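Local coordinates for thiosulfate sulfurtransferase YnjE (Escherichia coli, PDB 2WLR), which catalyses the transfer of sulfur from thiosulfate to cyanide, giving thiocyanate and sulfite, as a periplasmic monomer built from rhodanese domains, at residues A[77-82]-A[101-106]; A[17-22]-A[72-77]. All blocks are in the same frame, centred on the assembly; numbering follows the deposited sequence.

Contact 1: residues A[77-82]-A[101-106]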
loop_
_atom_site.group_PDB
_atom_site.type_symbol
_atom_site.label_atom_id
_atom_site.label_comp_id
_atom_site.label_asym_id
_atom_site.label_seq_id
_atom_site.Cartn_x
_atom_site.Cartn_y
_atom_site.Cartn_z
ATOM N N ALA A 77 24.514 0.619 19.424
ATOM C CA ALA A 77 23.842 1.922 19.519
ATOM C C ALA A 77 22.550 1.778 20.334
ATOM O O ALA A 77 21.909 0.740 20.253
ATOM C CB ALA A 77 23.534 2.451 18.131
ATOM N N PRO A 78 22.173 2.811 21.122
ATOM C CA PRO A 78 20.901 2.734 21.873
ATOM C C PRO A 78 19.676 2.520 20.968
ATOM O O PRO A 78 19.553 3.145 19.929
ATOM C CB PRO A 78 20.794 4.093 22.580
ATOM C CG PRO A 78 22.092 4.826 22.299
ATOM C CD PRO A 78 22.848 4.114 21.256
ATOM N N VAL A 79 18.809 1.591 21.353
ATOM C CA VAL A 79 17.467 1.526 20.766
ATOM C C VAL A 79 16.464 1.692 21.887
ATOM O O VAL A 79 16.652 1.169 22.982
ATOM C CB VAL A 79 17.217 0.244 19.898
ATOM C CG1 VAL A 79 18.321 0.130 18.865
ATOM C CG2 VAL A 79 17.121 -1.012 20.747
ATOM N N ALA A 80 15.436 2.514 21.661
ATOM C CA ALA A 80 14.425 2.775 22.683
ATOM C C ALA A 80 13.074 2.344 22.143
ATOM O O ALA A 80 12.622 2.852 21.108
ATOM C CB ALA A 80 14.391 4.225 23.044
ATOM N N LEU A 81 12.449 1.400 22.829
ATOM C CA LEU A 81 11.179 0.808 22.418
ATOM C C LEU A 81 10.011 1.523 23.039
ATOM O O LEU A 81 10.095 2.068 24.148
ATOM C CB LEU A 81 11.104 -0.652 22.845
ATOM C CG LEU A 81 12.286 -1.557 22.510
ATOM C CD1 LEU A 81 11.984 -2.993 22.852
ATOM C CD2 LEU A 81 12.709 -1.441 21.092
ATOM N N TYR A 82 8.897 1.540 22.316
ATOM C CA TYR A 82 7.645 1.964 22.906
ATOM C C TYR A 82 6.450 1.224 22.375
ATOM O O TYR A 82 6.526 0.481 21.380
ATOM C CB TYR A 82 7.480 3.483 22.823
ATOM C CG TYR A 82 7.295 4.012 21.411
ATOM C CD1 TYR A 82 8.380 4.384 20.639
ATOM C CD2 TYR A 82 6.039 4.224 20.898
ATOM C CE1 TYR A 82 8.218 4.893 19.346
ATOM C CE2 TYR A 82 5.862 4.716 19.617
ATOM C CZ TYR A 82 6.946 5.080 18.844
ATOM O OH TYR A 82 6.703 5.570 17.581
ATOM N N THR A 101 22.763 -4.754 21.871
ATOM C CA THR A 101 23.278 -4.707 23.255
ATOM C C THR A 101 22.790 -3.544 24.116
ATOM O O THR A 101 23.070 -3.503 25.311
ATOM C CB THR A 101 24.828 -4.714 23.259
ATOM O OG1 THR A 101 25.308 -3.529 22.648
ATOM C CG2 THR A 101 25.366 -5.917 22.472
ATOM N N HIS A 102 22.035 -2.613 23.540
ATOM C CA HIS A 102 21.622 -1.435 24.292
ATOM C C HIS A 102 20.151 -1.140 24.007
ATOM O O HIS A 102 19.866 -0.316 23.145
ATOM C CB HIS A 102 22.486 -0.245 23.875
ATOM C CG HIS A 102 22.353 0.939 24.775
ATOM N ND1 HIS A 102 21.202 1.208 25.486
ATOM C CD2 HIS A 102 23.210 1.951 25.046
ATOM C CE1 HIS A 102 21.367 2.319 26.184
ATOM N NE2 HIS A 102 22.575 2.790 25.936
ATOM N N ILE A 103 19.261 -1.830 24.716
ATOM C CA ILE A 103 17.810 -1.777 24.483
ATOM C C ILE A 103 17.130 -1.202 25.701
ATOM O O ILE A 103 17.171 -1.780 26.785
ATOM C CB ILE A 103 17.229 -3.171 24.200
ATOM C CG1 ILE A 103 17.942 -3.826 23.017
ATOM C CG2 ILE A 103 15.696 -3.104 23.900
ATOM C CD1 ILE A 103 17.547 -5.258 22.800
ATOM N N SER A 104 16.519 -0.030 25.522
ATOM C CA SER A 104 15.833 0.710 26.589
ATOM C C SER A 104 14.362 0.925 26.235
ATOM O O SER A 104 13.935 0.581 25.129
ATOM C CB SER A 104 16.460 2.091 26.725
ATOM O OG SER A 104 17.832 2.016 27.061
ATOM N N ILE A 105 13.612 1.483 27.171
ATOM C CA ILE A 105 12.282 2.023 26.886
ATOM C C ILE A 105 12.412 3.515 26.561
ATOM O O ILE A 105 13.285 4.215 27.108
ATOM C CB ILE A 105 11.347 1.809 28.077
ATOM C CG1 ILE A 105 9.906 2.054 27.692
ATOM C CG2 ILE A 105 11.716 2.724 29.236
ATOM C CD1 ILE A 105 8.947 1.368 28.609
ATOM N N LEU A 106 11.592 3.995 25.627
ATOM C CA LEU A 106 11.521 5.416 25.320
ATOM C C LEU A 106 10.541 6.002 26.324
ATOM O O LEU A 106 9.325 5.778 26.214
ATOM C CB LEU A 106 11.105 5.661 23.866
ATOM C CG LEU A 106 11.060 7.128 23.433
ATOM C CD1 LEU A 106 12.393 7.777 23.502
ATOM C CD2 LEU A 106 10.509 7.209 21.997
HETATM O O HOH W 1 21.849 -1.894 20.670
#
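Ser104 N donates to Val79 O over 2.8 Å in a nearly straight bond, with the carbonyl aimed almost directly at the donor. The backbone hydrogen bonds on either side of it, Val79 N to His102 O and Leu81 N to Ser104 O, together with Leu106 N to Leu81 O, pair 79-82 with 103-105 in parallel. A water joins the segments just before the strands, accepting from His102 N and lying 2.7 Å from Ala77 O. Pro78 lays its CB over the centre of the His102 ring, 3.9 Å from the centroid, in a CH-pi contact; with CG anti to the backbone N (chi1 -168°), His102 CG is set 3.7 Å from Pro78 CA. An alanine at His102 would probably leave that side of the Pro78 ring without its aromatic cover. On one face of the sheet, Val79 CG2 meets Ile103 CG1 at 3.7 Å and Leu81 CD1 packs on Ile103 CG2, beneath helix 85-97. On the other, Ala80 CB touches Leu106 CB at 3.7 Å, while Ser104 OG bonds to Lys8 O. Leu106 CD2 lies beside the Tyr82 ring at CD1, and the Tyr82 hydroxyl is hydrogen-bonded to Glu45 N. With helix 85-97 joining the two strands, this is a parallel beta-alpha-beta crossover at the edge of a rhodanese-type sheet.

Contact 2: residues A[17-22]-A[72-77]; sequences QQNGKA and NLKTDA
The loop between helix 61-70 and strand 79-82 of the first rhodanese domain is tied here to the start of strand 21-24, chiefly through one lysine. Lys21 sends its side chain across to the loop and donates from NZ to the backbone carbonyl of Asn72, with NZ 3.0 Å from Asn72 O. The ammonium nitrogen lies 34° out of the carbonyl plane. The chain is extended through CE, then bends at its last torsion (chi4 70°), which places NZ beside that oxygen. On the way, its methylenes cross the Leu73 side chain obliquely: Lys21 CD comes to 3.3 Å from Leu73 CD2, closer than two carbons normally approach, and Lys21 CB lies 3.9 Å from the same methyl. Leu73 thus packs against the aliphatic part of the lysine while the preceding carbonyl takes its charged end. Lys74 curls back from the loop, its CD reaching 4.1 Å from Lys21 NZ. The two ammonium nitrogens, Lys21 NZ and Lys74 NZ, stay 5.3 Å apart, a like-charge proximity that the carbonyl of Asn72 probably eases for Lys21. Beyond Leu73 the loop folds into a type I turn, Lys74 to Ala77, closed by Ala77 N to Lys74 O. Ala77 CB faces Asn19 O more loosely, at 4.3 Å. Asn19, with positive phi, is the C-prime residue of the Schellman motif ending helix 12-17, from which the chain enters strand 21-24. That strand pairs with strand 79-82, and Leu73 also packs on Trp67 and Ile68 of helix 61-70.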
loop_
_atom_site.group_PDB
_atom_site.type_symbol
_atom_site.label_atom_id
_atom_site.label_comp_id
_atom_site.label_asym_id
_atom_site.label_seq_id
_atom_site.Cartn_x
_atom_site.Cartn_y
_atom_site.Cartn_z
ATOM N N GLN A 17 20.458 12.761 21.255
ATOM C CA GLN A 17 21.790 13.276 21.598
ATOM C C GLN A 17 22.816 12.139 21.693
ATOM O O GLN A 17 24.018 12.369 21.598
ATOM C CB GLN A 17 21.735 14.123 22.881
ATOM C CG GLN A 17 20.933 15.454 22.714
ATOM C CD GLN A 17 21.495 16.383 21.654
ATOM O OE1 GLN A 17 22.692 16.642 21.626
ATOM N NE2 GLN A 17 20.622 16.883 20.765
ATOM N N GLN A 18 22.332 10.906 21.791
ATOM C CA GLN A 18 23.145 9.694 21.843
ATOM C C GLN A 18 23.117 8.898 20.548
ATOM O O GLN A 18 23.624 7.773 20.495
ATOM C CB GLN A 18 22.687 8.824 23.024
ATOM C CG GLN A 18 22.906 9.523 24.357
ATOM C CD GLN A 18 22.350 8.800 25.572
ATOM O OE1 GLN A 18 22.511 7.585 25.730
ATOM N NE2 GLN A 18 21.750 9.573 26.477
ATOM N N ASN A 19 22.547 9.487 19.497
ATOM C CA ASN A 19 22.521 8.885 18.165
ATOM C C ASN A 19 21.859 7.512 18.158
ATOM O O ASN A 19 22.323 6.565 17.519
ATOM C CB ASN A 19 23.940 8.830 17.583
ATOM C CG ASN A 19 23.955 8.575 16.076
ATOM O OD1 ASN A 19 23.011 8.930 15.371
ATOM N ND2 ASN A 19 25.036 7.973 15.584
ATOM N N GLY A 20 20.750 7.428 18.869
ATOM C CA GLY A 20 19.976 6.194 18.992
ATOM C C GLY A 20 18.818 6.157 18.028
ATOM O O GLY A 20 18.588 7.094 17.265
ATOM N N LYS A 21 18.084 5.048 18.068
ATOM C CA LYS A 21 16.915 4.851 17.230
ATOM C C LYS A 21 15.726 4.399 18.088
ATOM O O LYS A 21 15.881 3.613 19.018
ATOM C CB LYS A 21 17.200 3.805 16.153
ATOM C CG LYS A 21 18.173 4.310 15.073
ATOM C CD LYS A 21 18.497 3.254 14.023
ATOM C CE LYS A 21 19.566 3.759 13.060
ATOM N NZ LYS A 21 20.893 3.874 13.739
ATOM N N ALA A 22 14.556 4.946 17.790
ATOM C CA ALA A 22 13.312 4.525 18.442
ATOM C C ALA A 22 12.631 3.428 17.609
ATOM O O ALA A 22 12.658 3.453 16.381
ATOM C CB ALA A 22 12.382 5.736 18.638
ATOM N N ASN A 72 19.989 -0.126 9.375
ATOM C CA ASN A 72 21.223 0.488 9.900
ATOM C C ASN A 72 21.243 0.596 11.437
ATOM O O ASN A 72 21.702 1.594 12.035
ATOM C CB ASN A 72 21.440 1.862 9.253
ATOM C CG ASN A 72 21.363 1.811 7.727
ATOM O OD1 ASN A 72 22.084 1.048 7.077
ATOM N ND2 ASN A 72 20.488 2.633 7.149
ATOM N N LEU A 73 20.804 -0.470 12.088
ATOM C CA LEU A 73 20.883 -0.536 13.531
ATOM C C LEU A 73 22.249 -1.067 13.936
ATOM O O LEU A 73 22.566 -2.232 13.700
ATOM C CB LEU A 73 19.773 -1.437 14.069
ATOM C CG LEU A 73 18.405 -0.750 14.040
ATOM C CD1 LEU A 73 17.293 -1.775 14.036
ATOM C CD2 LEU A 73 18.264 0.184 15.243
ATOM N N LYS A 74 23.066 -0.211 14.535
ATOM C CA LYS A 74 24.397 -0.662 14.915
ATOM C C LYS A 74 24.318 -1.492 16.191
ATOM O O LYS A 74 23.563 -1.144 17.101
ATOM C CB LYS A 74 25.336 0.527 15.070
ATOM C CG LYS A 74 25.545 1.268 13.758
ATOM C CD LYS A 74 24.812 2.599 13.726
ATOM C CE LYS A 74 25.637 3.693 14.393
ATOM N NZ LYS A 74 25.693 3.595 15.897
ATOM N N THR A 75 25.091 -2.585 16.249
ATOM C CA THR A 75 25.041 -3.541 17.368
ATOM C C THR A 75 24.859 -2.875 18.732
ATOM O O THR A 75 23.978 -3.268 19.511
ATOM C CB THR A 75 26.333 -4.417 17.413
ATOM O OG1 THR A 75 26.447 -5.176 16.199
ATOM C CG2 THR A 75 26.319 -5.367 18.593
ATOM N N ASP A 76 25.674 -1.855 19.004
ATOM C CA ASP A 76 25.763 -1.275 20.340
ATOM C C ASP A 76 25.155 0.110 20.473
ATOM O O ASP A 76 25.249 0.686 21.531
ATOM C CB ASP A 76 27.233 -1.200 20.798
ATOM C CG ASP A 76 27.915 -2.562 20.829
ATOM O OD1 ASP A 76 27.229 -3.592 20.992
ATOM O OD2 ASP A 76 29.161 -2.597 20.700
ATOM N N ALA A 77 24.514 0.619 19.424
ATOM C CA ALA A 77 23.842 1.922 19.519
ATOM C C ALA A 77 22.550 1.778 20.334
ATOM O O ALA A 77 21.909 0.740 20.253
ATOM C CB ALA A 77 23.534 2.451 18.131
#

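Contact 1 is largely buried and joins two neighbouring strands of the parallel sheet, whereas contact 2 lies at the surface, where a loop meets the beginning of another strand. Backbone hydrogen bonds between strands and apolar side chains carry the first; a single lysine-to-carbonyl bond with aliphatic packing carries the second. Ala77 belongs to both, and the chain runs from the loop of contact 2 directly into strand 79-82 of contact 1. The two also meet physically: Lys21 O receives Ala80 N, Leu73 CD2 packs on Val79 CG1, and Asp76 OD1 probably bonds to Thr101 OG1. In the sheet, strand 79-82 lies between strands 21-24 and 103-105, both contacts falling within one rhodanese domain.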